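Local coordinates for organic hydroperoxide resistance protein OHRB (Bacillus subtilis, PDB 2BJO) that confers resistance to organic hydroperoxides, probably by reducing them with a reactive thiol, as in other members of the OsmC/Ohr family, at residues A6-R11 and G16-D21; N43-F48 and F90-T95; A54-A59 and L96-K101; K65-E70 and Q109-A114. The protein carries 3 engineered substitutions. All coordinates share one frame; numbering follows the deposited sequence.

Interaction 1: residues A6-R11 and G16-D21; sequences AKVTAR and GHITSD
His17, paired with Arg11 through the backbone, has Thr19 OG1 at the edge of its imidazole, in the ring plane; its nitrogens bind Asp28 (ND1) and Asp26 (NE2), which fixes the turn of the ring, and Thr19 OG1 shares Asp26. At the other end the carboxylate of Asp21 lies alongside Lys7, with OD2 3.9 Å from Lys7 CB. Between these ends, backbone bonds join two antiparallel hydrogen-bonded pairs. His17 N gives to Arg11 O at 2.8 Å and Arg11 N to His17 O, whereas Thr9 N to Thr19 O and Thr19 N to Thr9 O are both 3.1 Å. Asp21 N reaches Lys7 O at 2.9 Å and continues the ladder. The face bearing Val8, Ala10, Ile18 and Ser20 is buried. Ile18 has CG1 wedged between its own N and carbonyl carbon (chi1 47°), which leaves CG2 to meet Ala10 CB at 3.8 Å; Val8 CG1 comes within 4.0 Å of Ile18 CB. Ser20 OG is held by Asp22 and Leu25 N. The arrangement is an antiparallel beta hairpin, and residues 6-11 also pair with a strand of the second subunit, so that the sheet runs on across the dimer interface.

Interaction 2: residues N43-F48 and F90-T95; sequences NPEQLF and FKIGVT
In this helix-on-sheet layer the first turn of helix 44-65 lies over strand 89-99, and Glu45 and Phe48, three residues apart, meet Ile92 and Val94, which point from the same side of the strand. The axes run 32° from parallel and 10.6 Å apart, a gap bridged by side chains alone. Val94 CG2 touches the Phe48 ring at its edge, in the ring plane, 3.7 Å from CE2, the two side chains meeting at about a right angle. Phe48 gets there because its CG is anti to the backbone N (chi1 -160°). Ile92 CG2 sits farther off, 4.4 Å from the same CE2. Glu45 lays its CG against Ile92 CD1 at 3.7 Å, and the bend at chi2 (70°) turns the carboxylate so that OE2 also passes near this methyl group. The helix start is fixed by Asn43, the N-cap, whose OD1 accepts from Gln46 N at 2.8 Å. Phe48 also meets Tyr121 of its own chain, and Tyr121 and Phe48 of the second subunit, at the dimer interface. Around the contact, Val79 of strand 74-84 touches both Glu45 and Phe48, and the backbone of Val94 bonds to Lys132 of strand 132-135 on the other flank.

Interaction 3: residues A54-A59 and L96-K101; sequences ACFGGA and LVVNTK
Phe56 extends its ring from helix 44-65 toward strand 89-99, where Leu96 and Val98 meet different parts of it. Leu96 sends up its CD1 methyl group, which lies 4.1 Å from the ring centroid and 29° off the normal: an off-centre CH-pi contact, displaced toward CD2, its nearest ring atom at 3.6 Å. Val98 approaches differently, its side chain meeting Phe56 at about a right angle, with CG2 4.1 Å from CE1, across the ring from the Leu96 contact. With CG opposite the backbone N of Phe56 (chi1 -154°), the ring is carried out from the helix toward the strand. Leu96 and Val98, two apart, point the same way, as in a regular strand whose one face supports a helix; this is the layered helix-and-sheet core of the OsmC/Ohr fold. Cys55, next to Phe56 in the helix, forms a disulfide with Cys119, so this pair is oxidised here; it is probably the reactive pair, as in other Ohr proteins. Ile75 of strand 74-84 touches both Phe56 and Val98, and Ala115 and His116 of helix 105-118 also pack on the ring. At the last residue of the strand Asn99 starts an Asx turn, its OD1 accepting from Lys101 N at 3.1 Å with the donor raised above the carbonyl plane.

Interaction 4: residues K65-E70 and Q109-A114; sequences KEQNIE and QELVNA
Gln67 NE2 donates to Glu110 OE1 at 2.9 Å, with an N-H...O angle of 165°, and this bond ties the loop after helix 44-65 to helix 105-118. The acceptor lies in the plane of the Gln67 amide, while the amide nitrogen meets OE1 on its syn side, somewhat out of the carboxylate plane; the two flat groups are turned only 23° from one another. Both side chains are extended beyond CG and come from opposite directions, so the two together span the gap between the backbones. Glu110 stretches straight out from the helix, chi1 180°. Its other oxygen, OE2, forms a salt bridge with Lys107, whose NZ also makes a weak hydrogen bond to Gln67 OE1; the lysine thus touches both partners and would probably favour a charged carboxylate. Beside the polar pair, Leu111 slides past Gln67, its CD2 methyl group 3.5 Å from NE2. The loop that presents Gln67 is shaped by a type I turn, with Asn68 N bound to Lys65 O at 2.8 Å, and by a Schellman motif in which Asn68, at positive phi, is the C-prime residue and Ile69 N bonds to Ala64 O. Leu111 continues inward onto Leu60, Val63 and Ala64 of helix 44-65, and Val112, on another side of helix 105-118, packs on Leu133 and Leu135 of strand 132-135.

From the N terminus, interaction 1 closes first, a short hairpin complete before the others open. Helix 44-65 then supplies the first segments of interactions 2 and 3, and the loop after it that of interaction 4. Their partners follow in the same order: 90-95 and 96-101 along strand 89-99, then 109-114 on helix 105-118. The three long-range loops therefore cross one another, and none nests. Ile18 CD1 of interaction 1 packs on Leu47 CD1 of interaction 2 at 3.8 Å, tying the hairpin to the helix start. Interactions 3 and 4 also touch, through Phe56 and Val112, while 1 and 4 lie about 34 Å apart, centre to centre.

Interaction 1: residues A6-R11 and G16-D21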
loop_
_atom_site.group_PDB
_atom_site.type_symbol
_atom_site.label_atom_id
_atom_site.label_comp_id
_atom_site.label_asym_id
_atom_site.label_seq_id
_atom_site.Cartn_x
_atom_site.Cartn_y
_atom_site.Cartn_z
ATOM N N ALA A 6 -2.765 9.287 7.482
ATOM C CA ALA A 6 -1.326 9.154 7.321
ATOM C C ALA A 6 -0.904 9.926 6.074
ATOM O O ALA A 6 -1.536 9.809 5.025
ATOM C CB ALA A 6 -0.990 7.688 7.153
ATOM N N LYS A 7 0.156 10.733 6.149
ATOM C CA LYS A 7 0.685 11.505 5.028
ATOM C C LYS A 7 2.111 11.126 4.641
ATOM O O LYS A 7 2.994 11.030 5.486
ATOM C CB LYS A 7 0.559 13.022 5.282
ATOM C CG LYS A 7 -0.872 13.423 5.665
ATOM C CD LYS A 7 -1.358 14.869 5.547
ATOM C CE LYS A 7 -1.041 15.826 6.686
ATOM N NZ LYS A 7 -1.968 17.024 6.852
ATOM N N VAL A 8 2.330 10.940 3.341
ATOM C CA VAL A 8 3.660 10.615 2.800
ATOM C C VAL A 8 3.789 11.406 1.504
ATOM O O VAL A 8 2.856 11.427 0.719
ATOM C CB VAL A 8 3.937 9.097 2.505
ATOM C CG1 VAL A 8 5.351 8.886 1.943
ATOM C CG2 VAL A 8 3.684 8.176 3.708
ATOM N N THR A 9 4.941 12.025 1.294
ATOM C CA THR A 9 5.258 12.835 0.128
ATOM C C THR A 9 6.242 12.049 -0.727
ATOM O O THR A 9 7.248 11.540 -0.242
ATOM C CB THR A 9 5.789 14.245 0.511
ATOM O OG1 THR A 9 4.742 14.982 1.150
ATOM C CG2 THR A 9 6.220 15.046 -0.719
ATOM N N ALA A 10 5.961 11.919 -2.018
ATOM C CA ALA A 10 6.910 11.241 -2.898
ATOM C C ALA A 10 7.436 12.285 -3.840
ATOM O O ALA A 10 6.615 12.976 -4.432
ATOM C CB ALA A 10 6.237 10.118 -3.673
ATOM N N ARG A 11 8.750 12.411 -3.964
ATOM C CA ARG A 11 9.394 13.316 -4.909
ATOM C C ARG A 11 10.038 12.467 -6.005
ATOM O O ARG A 11 10.603 11.410 -5.704
ATOM C CB ARG A 11 10.472 14.182 -4.240
ATOM C CG ARG A 11 9.911 15.173 -3.218
ATOM C CD ARG A 11 10.985 15.779 -2.294
ATOM N NE ARG A 11 10.562 16.940 -1.498
ATOM C CZ ARG A 11 11.375 17.864 -0.969
ATOM N NH1 ARG A 11 12.706 17.855 -1.113
ATOM N NH2 ARG A 11 10.845 18.861 -0.263
ATOM N N GLY A 16 12.699 8.009 -7.413
ATOM C CA GLY A 16 12.577 9.126 -6.482
ATOM C C GLY A 16 12.861 8.847 -5.017
ATOM O O GLY A 16 13.696 8.022 -4.622
ATOM N N HIS A 17 12.120 9.553 -4.173
ATOM C CA HIS A 17 12.284 9.343 -2.739
ATOM C C HIS A 17 10.956 9.623 -2.023
ATOM O O HIS A 17 10.198 10.503 -2.440
ATOM C CB HIS A 17 13.439 10.259 -2.328
ATOM C CG HIS A 17 13.867 10.121 -0.902
ATOM N ND1 HIS A 17 14.986 9.405 -0.533
ATOM C CD2 HIS A 17 13.316 10.589 0.244
ATOM C CE1 HIS A 17 15.112 9.450 0.783
ATOM N NE2 HIS A 17 14.109 10.154 1.279
ATOM N N ILE A 18 10.700 8.892 -0.944
ATOM C CA ILE A 18 9.519 9.042 -0.111
ATOM C C ILE A 18 9.949 9.450 1.289
ATOM O O ILE A 18 10.902 8.885 1.847
ATOM C CB ILE A 18 8.621 7.775 0.003
ATOM C CG1 ILE A 18 9.440 6.510 0.288
ATOM C CG2 ILE A 18 7.758 7.611 -1.241
ATOM C CD1 ILE A 18 8.581 5.339 0.707
ATOM N N THR A 19 9.245 10.442 1.829
ATOM C CA THR A 19 9.406 10.783 3.234
ATOM C C THR A 19 8.027 10.933 3.882
ATOM O O THR A 19 7.195 11.730 3.438
ATOM C CB THR A 19 10.257 12.060 3.399
ATOM O OG1 THR A 19 11.426 11.912 2.602
ATOM C CG2 THR A 19 10.741 12.217 4.836
ATOM N N SER A 20 7.751 10.157 4.929
ATOM C CA SER A 20 6.481 10.328 5.636
ATOM C C SER A 20 6.560 11.701 6.341
ATOM O O SER A 20 7.640 12.244 6.606
ATOM C CB SER A 20 6.160 9.145 6.544
ATOM O OG SER A 20 7.121 8.997 7.580
ATOM N N ASP A 21 5.384 12.271 6.600
ATOM C CA ASP A 21 5.224 13.489 7.373
ATOM C C ASP A 21 5.986 13.397 8.691
ATOM O O ASP A 21 6.632 14.379 9.041
ATOM C CB ASP A 21 3.741 13.821 7.616
ATOM C CG ASP A 21 2.982 12.818 8.491
ATOM O OD1 ASP A 21 3.397 11.649 8.718
ATOM O OD2 ASP A 21 1.888 13.236 8.948
HETATM O O HOH W 1 1.831 9.811 8.567
#

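Interaction 2: residues N43-F48 and F90-T95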
loop_
_atom_site.group_PDB
_atom_site.type_symbol
_atom_site.label_atom_id
_atom_site.label_comp_id
_atom_site.label_asym_id
_atom_site.label_seq_id
_atom_site.Cartn_x
_atom_site.Cartn_y
_atom_site.Cartn_z
ATOM N N ASN A 43 10.028 0.107 -3.268
ATOM C CA ASN A 43 9.188 0.377 -4.429
ATOM C C ASN A 43 7.695 0.278 -4.074
ATOM O O ASN A 43 7.362 -0.203 -3.000
ATOM C CB ASN A 43 9.609 -0.517 -5.599
ATOM C CG ASN A 43 9.348 -1.985 -5.356
ATOM O OD1 ASN A 43 8.315 -2.400 -4.826
ATOM N ND2 ASN A 43 10.328 -2.794 -5.757
ATOM N N PRO A 44 6.788 0.711 -4.969
ATOM C CA PRO A 44 5.364 0.672 -4.623
ATOM C C PRO A 44 4.818 -0.728 -4.356
ATOM O O PRO A 44 3.940 -0.859 -3.513
ATOM C CB PRO A 44 4.696 1.353 -5.826
ATOM C CG PRO A 44 5.776 2.195 -6.389
ATOM C CD PRO A 44 6.943 1.268 -6.324
ATOM N N GLU A 45 5.356 -1.756 -5.006
ATOM C CA GLU A 45 4.941 -3.149 -4.821
ATOM C C GLU A 45 5.263 -3.658 -3.416
ATOM O O GLU A 45 4.382 -4.194 -2.748
ATOM C CB GLU A 45 5.519 -4.046 -5.929
ATOM C CG GLU A 45 4.896 -3.835 -7.307
ATOM C CD GLU A 45 5.261 -2.506 -7.968
ATOM O OE1 GLU A 45 6.415 -2.035 -7.865
ATOM O OE2 GLU A 45 4.387 -1.899 -8.618
ATOM N N GLN A 46 6.508 -3.488 -2.988
ATOM C CA GLN A 46 6.976 -3.761 -1.615
ATOM C C GLN A 46 6.191 -3.002 -0.540
ATOM O O GLN A 46 5.820 -3.558 0.490
ATOM C CB GLN A 46 8.479 -3.463 -1.480
ATOM C CG GLN A 46 9.165 -4.136 -0.282
ATOM C CD GLN A 46 10.619 -3.797 -0.113
ATOM O OE1 GLN A 46 10.981 -2.645 0.099
ATOM N NE2 GLN A 46 11.473 -4.812 -0.194
ATOM N N LEU A 47 5.923 -1.722 -0.784
ATOM C CA LEU A 47 5.102 -0.930 0.133
ATOM C C LEU A 47 3.689 -1.532 0.282
ATOM O O LEU A 47 3.148 -1.554 1.410
ATOM C CB LEU A 47 5.080 0.539 -0.296
ATOM C CG LEU A 47 6.398 1.299 -0.066
ATOM C CD1 LEU A 47 6.449 2.635 -0.817
ATOM C CD2 LEU A 47 6.765 1.497 1.427
ATOM N N PHE A 48 3.147 -2.006 -0.842
ATOM C CA PHE A 48 1.827 -2.643 -0.950
ATOM C C PHE A 48 1.827 -3.947 -0.169
ATOM O O PHE A 48 0.939 -4.203 0.648
ATOM C CB PHE A 48 1.320 -2.843 -2.387
ATOM C CG PHE A 48 -0.169 -3.041 -2.485
ATOM C CD1 PHE A 48 -1.038 -1.994 -2.207
ATOM C CD2 PHE A 48 -0.718 -4.278 -2.832
ATOM C CE1 PHE A 48 -2.420 -2.219 -2.278
ATOM C CE2 PHE A 48 -2.087 -4.482 -2.925
ATOM C CZ PHE A 48 -2.940 -3.459 -2.629
ATOM N N PHE A 90 0.503 -1.734 -16.970
ATOM C CA PHE A 90 0.812 -2.619 -15.857
ATOM C C PHE A 90 -0.336 -2.754 -14.870
ATOM O O PHE A 90 -1.242 -1.926 -14.788
ATOM C CB PHE A 90 2.004 -2.103 -15.039
ATOM C CG PHE A 90 3.238 -1.934 -15.853
ATOM C CD1 PHE A 90 3.544 -0.705 -16.423
ATOM C CD2 PHE A 90 4.071 -3.025 -16.068
ATOM C CE1 PHE A 90 4.692 -0.564 -17.197
ATOM C CE2 PHE A 90 5.217 -2.907 -16.831
ATOM C CZ PHE A 90 5.535 -1.675 -17.400
ATOM N N LYS A 91 -0.268 -3.849 -14.125
ATOM C CA LYS A 91 -1.187 -4.156 -13.031
ATOM C C LYS A 91 -0.485 -5.026 -12.000
ATOM O O LYS A 91 0.590 -5.593 -12.237
ATOM C CB LYS A 91 -2.464 -4.844 -13.515
ATOM C CG LYS A 91 -2.264 -6.130 -14.307
ATOM C CD LYS A 91 -3.556 -6.872 -14.672
ATOM C CE LYS A 91 -4.911 -6.139 -14.661
ATOM N NZ LYS A 91 -6.133 -7.046 -14.898
ATOM N N ILE A 92 -1.170 -5.130 -10.868
ATOM C CA ILE A 92 -0.784 -5.855 -9.660
ATOM C C ILE A 92 -1.497 -7.172 -9.429
ATOM O O ILE A 92 -2.687 -7.305 -9.711
ATOM C CB ILE A 92 -1.098 -4.870 -8.468
ATOM C CG1 ILE A 92 -0.049 -3.754 -8.447
ATOM C CG2 ILE A 92 -1.276 -5.486 -7.095
ATOM C CD1 ILE A 92 1.388 -4.177 -8.454
ATOM N N GLY A 93 -0.749 -8.114 -8.862
ATOM C CA GLY A 93 -1.188 -9.452 -8.428
ATOM C C GLY A 93 -0.792 -9.584 -6.969
ATOM O O GLY A 93 0.239 -9.049 -6.541
ATOM N N VAL A 94 -1.606 -10.257 -6.165
ATOM C CA VAL A 94 -1.317 -10.396 -4.729
ATOM C C VAL A 94 -1.531 -11.825 -4.232
ATOM O O VAL A 94 -2.601 -12.364 -4.464
ATOM C CB VAL A 94 -2.192 -9.472 -3.819
ATOM C CG1 VAL A 94 -1.826 -9.619 -2.337
ATOM C CG2 VAL A 94 -2.069 -7.990 -4.174
ATOM N N THR A 95 -0.550 -12.408 -3.541
ATOM C CA THR A 95 -0.742 -13.626 -2.763
ATOM C C THR A 95 -0.426 -13.327 -1.291
ATOM O O THR A 95 0.520 -12.609 -0.970
ATOM C CB THR A 95 0.034 -14.800 -3.404
ATOM O OG1 THR A 95 -0.591 -15.103 -4.661
ATOM C CG2 THR A 95 -0.013 -16.051 -2.547
#

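Interaction 3: residues A54-A59 and L96-K101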
loop_
_atom_site.group_PDB
_atom_site.type_symbol
_atom_site.label_atom_id
_atom_site.label_comp_id
_atom_site.label_asym_id
_atom_site.label_seq_id
_atom_site.Cartn_x
_atom_site.Cartn_y
_atom_site.Cartn_z
ATOM N N ALA A 54 0.313 -6.434 6.972
ATOM C CA ALA A 54 -0.025 -5.776 8.210
ATOM C C ALA A 54 -1.539 -5.614 8.402
ATOM O O ALA A 54 -2.058 -5.901 9.483
ATOM C CB ALA A 54 0.638 -4.431 8.214
ATOM N N CYS A 55 -2.218 -5.135 7.360
ATOM C CA CYS A 55 -3.672 -5.004 7.339
ATOM C C CYS A 55 -4.322 -6.360 7.611
ATOM O O CYS A 55 -5.282 -6.434 8.391
ATOM C CB CYS A 55 -4.175 -4.470 5.982
ATOM S SG CYS A 55 -5.962 -4.358 5.708
ATOM N N PHE A 56 -3.803 -7.404 6.968
ATOM C CA PHE A 56 -4.421 -8.713 7.096
ATOM C C PHE A 56 -4.210 -9.328 8.487
ATOM O O PHE A 56 -5.139 -9.917 9.034
ATOM C CB PHE A 56 -3.950 -9.662 6.001
ATOM C CG PHE A 56 -4.934 -10.745 5.678
ATOM C CD1 PHE A 56 -4.875 -11.980 6.294
ATOM C CD2 PHE A 56 -5.933 -10.510 4.735
ATOM C CE1 PHE A 56 -5.788 -12.985 5.987
ATOM C CE2 PHE A 56 -6.846 -11.504 4.408
ATOM C CZ PHE A 56 -6.771 -12.742 5.032
ATOM N N GLY A 57 -2.999 -9.199 9.024
ATOM C CA GLY A 57 -2.711 -9.539 10.407
ATOM C C GLY A 57 -3.594 -8.853 11.442
ATOM O O GLY A 57 -4.038 -9.493 12.407
ATOM N N GLY A 58 -3.846 -7.559 11.238
ATOM C CA GLY A 58 -4.750 -6.823 12.115
ATOM C C GLY A 58 -6.169 -7.354 12.043
ATOM O O GLY A 58 -6.860 -7.486 13.055
ATOM N N ALA A 59 -6.597 -7.656 10.818
ATOM C CA ALA A 59 -7.928 -8.168 10.538
ATOM C C ALA A 59 -8.100 -9.568 11.118
ATOM O O ALA A 59 -9.149 -9.881 11.699
ATOM C CB ALA A 59 -8.168 -8.115 9.061
ATOM N N LEU A 96 -1.224 -13.858 -0.366
ATOM C CA LEU A 96 -0.968 -13.780 1.070
ATOM C C LEU A 96 -0.819 -15.204 1.609
ATOM O O LEU A 96 -1.741 -16.001 1.453
ATOM C CB LEU A 96 -2.066 -13.012 1.823
ATOM C CG LEU A 96 -2.381 -11.572 1.399
ATOM C CD1 LEU A 96 -3.719 -11.094 1.950
ATOM C CD2 LEU A 96 -1.294 -10.582 1.800
ATOM N N VAL A 97 0.317 -15.518 2.235
ATOM C CA VAL A 97 0.588 -16.864 2.756
ATOM C C VAL A 97 0.475 -16.689 4.265
ATOM O O VAL A 97 1.276 -15.984 4.879
ATOM C CB VAL A 97 1.947 -17.451 2.376
ATOM C CG1 VAL A 97 2.043 -18.936 2.788
ATOM C CG2 VAL A 97 2.201 -17.377 0.875
ATOM N N VAL A 98 -0.532 -17.336 4.845
ATOM C CA VAL A 98 -0.843 -17.170 6.252
ATOM C C VAL A 98 -0.403 -18.357 7.113
ATOM O O VAL A 98 -0.863 -19.487 6.895
ATOM C CB VAL A 98 -2.354 -16.938 6.419
ATOM C CG1 VAL A 98 -2.676 -16.650 7.873
ATOM C CG2 VAL A 98 -2.836 -15.802 5.520
ATOM N N ASN A 99 0.482 -18.061 8.063
ATOM C CA ASN A 99 1.008 -18.993 9.044
ATOM C C ASN A 99 0.344 -18.610 10.359
ATOM O O ASN A 99 0.660 -17.552 10.902
ATOM C CB ASN A 99 2.538 -18.977 9.120
ATOM C CG ASN A 99 3.109 -19.896 10.211
ATOM O OD1 ASN A 99 2.445 -20.769 10.763
ATOM N ND2 ASN A 99 4.372 -19.675 10.550
ATOM N N THR A 100 -0.564 -19.457 10.838
ATOM C CA THR A 100 -1.186 -19.311 12.154
ATOM C C THR A 100 -0.787 -20.374 13.191
ATOM O O THR A 100 -1.600 -20.772 14.029
ATOM C CB THR A 100 -2.717 -19.315 12.053
ATOM O OG1 THR A 100 -3.142 -20.496 11.355
ATOM C CG2 THR A 100 -3.207 -18.068 11.377
ATOM N N LYS A 101 0.456 -20.834 13.117
ATOM C CA LYS A 101 1.144 -21.661 14.115
ATOM C C LYS A 101 0.331 -22.842 14.682
ATOM O O LYS A 101 0.112 -23.795 13.933
ATOM C CB LYS A 101 1.703 -20.721 15.191
ATOM C CG LYS A 101 2.589 -19.566 14.714
ATOM C CD LYS A 101 3.994 -19.938 14.228
ATOM C CE LYS A 101 4.933 -18.741 14.003
ATOM N NZ LYS A 101 5.245 -17.879 15.180
#

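Interaction 4: residues K65-E70 and Q109-A114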
loop_
_atom_site.group_PDB
_atom_site.type_symbol
_atom_site.label_atom_id
_atom_site.label_comp_id
_atom_site.label_asym_id
_atom_site.label_seq_id
_atom_site.Cartn_x
_atom_site.Cartn_y
_atom_site.Cartn_z
ATOM N N LYS A 65 -10.240 -12.242 17.979
ATOM C CA LYS A 65 -10.631 -11.606 19.236
ATOM C C LYS A 65 -12.109 -11.724 19.569
ATOM O O LYS A 65 -12.486 -12.020 20.701
ATOM C CB LYS A 65 -10.327 -10.111 19.172
ATOM C CG LYS A 65 -9.274 -9.695 20.142
ATOM C CD LYS A 65 -9.856 -9.345 21.517
ATOM C CE LYS A 65 -8.722 -8.897 22.474
ATOM N NZ LYS A 65 -8.947 -7.695 23.373
ATOM N N GLU A 66 -12.912 -11.459 18.543
ATOM C CA GLU A 66 -14.354 -11.671 18.524
ATOM C C GLU A 66 -14.841 -13.038 19.034
ATOM O O GLU A 66 -15.971 -13.151 19.508
ATOM C CB GLU A 66 -14.847 -11.424 17.091
ATOM C CG GLU A 66 -14.981 -9.969 16.696
ATOM C CD GLU A 66 -16.125 -9.294 17.446
ATOM O OE1 GLU A 66 -15.825 -8.262 18.095
ATOM O OE2 GLU A 66 -17.287 -9.788 17.414
ATOM N N GLN A 67 -13.999 -14.058 18.904
ATOM C CA GLN A 67 -14.201 -15.425 19.374
ATOM C C GLN A 67 -13.354 -15.815 20.595
ATOM O O GLN A 67 -13.277 -16.990 20.949
ATOM C CB GLN A 67 -13.915 -16.363 18.194
ATOM C CG GLN A 67 -14.916 -16.137 17.082
ATOM C CD GLN A 67 -14.907 -17.220 16.028
ATOM O OE1 GLN A 67 -14.820 -18.412 16.360
ATOM N NE2 GLN A 67 -14.993 -16.812 14.757
ATOM N N ASN A 68 -12.733 -14.807 21.214
ATOM C CA ASN A 68 -11.779 -14.891 22.340
ATOM C C ASN A 68 -10.539 -15.751 22.079
ATOM O O ASN A 68 -9.999 -16.403 22.980
ATOM C CB ASN A 68 -12.490 -15.305 23.628
ATOM C CG ASN A 68 -13.645 -14.378 23.917
ATOM O OD1 ASN A 68 -13.439 -13.421 24.655
ATOM N ND2 ASN A 68 -14.816 -14.604 23.320
ATOM N N ILE A 69 -10.115 -15.711 20.819
ATOM C CA ILE A 69 -8.968 -16.475 20.356
ATOM C C ILE A 69 -7.779 -15.519 20.247
ATOM O O ILE A 69 -7.886 -14.451 19.662
ATOM C CB ILE A 69 -9.276 -17.225 19.036
ATOM C CG1 ILE A 69 -10.387 -18.248 19.254
ATOM C CG2 ILE A 69 -8.041 -17.972 18.487
ATOM C CD1 ILE A 69 -11.013 -18.847 18.018
ATOM N N GLU A 70 -6.650 -15.919 20.818
ATOM C CA GLU A 70 -5.381 -15.225 20.724
ATOM C C GLU A 70 -4.598 -15.887 19.610
ATOM O O GLU A 70 -4.393 -17.088 19.679
ATOM C CB GLU A 70 -4.567 -15.393 22.009
ATOM C CG GLU A 70 -5.204 -14.792 23.256
ATOM C CD GLU A 70 -5.239 -13.286 23.181
ATOM O OE1 GLU A 70 -4.191 -12.691 22.856
ATOM O OE2 GLU A 70 -6.304 -12.681 23.429
ATOM N N GLN A 109 -8.823 -21.538 8.645
ATOM C CA GLN A 109 -9.557 -21.327 7.393
ATOM C C GLN A 109 -10.700 -20.327 7.584
ATOM O O GLN A 109 -10.851 -19.378 6.804
ATOM C CB GLN A 109 -10.132 -22.623 6.816
ATOM C CG GLN A 109 -10.702 -22.431 5.396
ATOM C CD GLN A 109 -9.574 -22.057 4.435
ATOM O OE1 GLN A 109 -9.420 -20.906 4.012
ATOM N NE2 GLN A 109 -8.745 -23.044 4.131
ATOM N N GLU A 110 -11.485 -20.547 8.631
ATOM C CA GLU A 110 -12.622 -19.671 8.901
ATOM C C GLU A 110 -12.195 -18.234 9.152
ATOM O O GLU A 110 -12.792 -17.327 8.577
ATOM C CB GLU A 110 -13.421 -20.203 10.097
ATOM C CG GLU A 110 -14.644 -19.392 10.520
ATOM C CD GLU A 110 -15.057 -19.734 11.937
ATOM O OE1 GLU A 110 -15.490 -18.817 12.669
ATOM O OE2 GLU A 110 -14.932 -20.919 12.315
ATOM N N LEU A 111 -11.181 -18.030 9.992
ATOM C CA LEU A 111 -10.713 -16.675 10.326
ATOM C C LEU A 111 -9.993 -15.889 9.226
ATOM O O LEU A 111 -10.027 -14.671 9.186
ATOM C CB LEU A 111 -9.814 -16.706 11.567
ATOM C CG LEU A 111 -10.573 -17.246 12.789
ATOM C CD1 LEU A 111 -9.537 -17.239 13.872
ATOM C CD2 LEU A 111 -11.819 -16.502 13.232
ATOM N N VAL A 112 -9.324 -16.620 8.345
ATOM C CA VAL A 112 -8.723 -16.076 7.146
ATOM C C VAL A 112 -9.821 -15.501 6.241
ATOM O O VAL A 112 -9.720 -14.371 5.753
ATOM C CB VAL A 112 -7.836 -17.155 6.490
ATOM C CG1 VAL A 112 -7.456 -16.842 5.033
ATOM C CG2 VAL A 112 -6.552 -17.322 7.281
ATOM N N ASN A 113 -10.879 -16.277 6.015
ATOM C CA ASN A 113 -11.967 -15.780 5.181
ATOM C C ASN A 113 -12.597 -14.554 5.829
ATOM O O ASN A 113 -12.790 -13.557 5.142
ATOM C CB ASN A 113 -13.016 -16.844 4.926
ATOM C CG ASN A 113 -12.479 -18.044 4.179
ATOM O OD1 ASN A 113 -11.512 -17.949 3.434
ATOM N ND2 ASN A 113 -13.115 -19.200 4.377
ATOM N N ALA A 114 -12.892 -14.616 7.129
ATOM C CA ALA A 114 -13.454 -13.471 7.826
ATOM C C ALA A 114 -12.547 -12.230 7.740
ATOM O O ALA A 114 -12.987 -11.104 7.470
ATOM C CB ALA A 114 -13.795 -13.882 9.259
#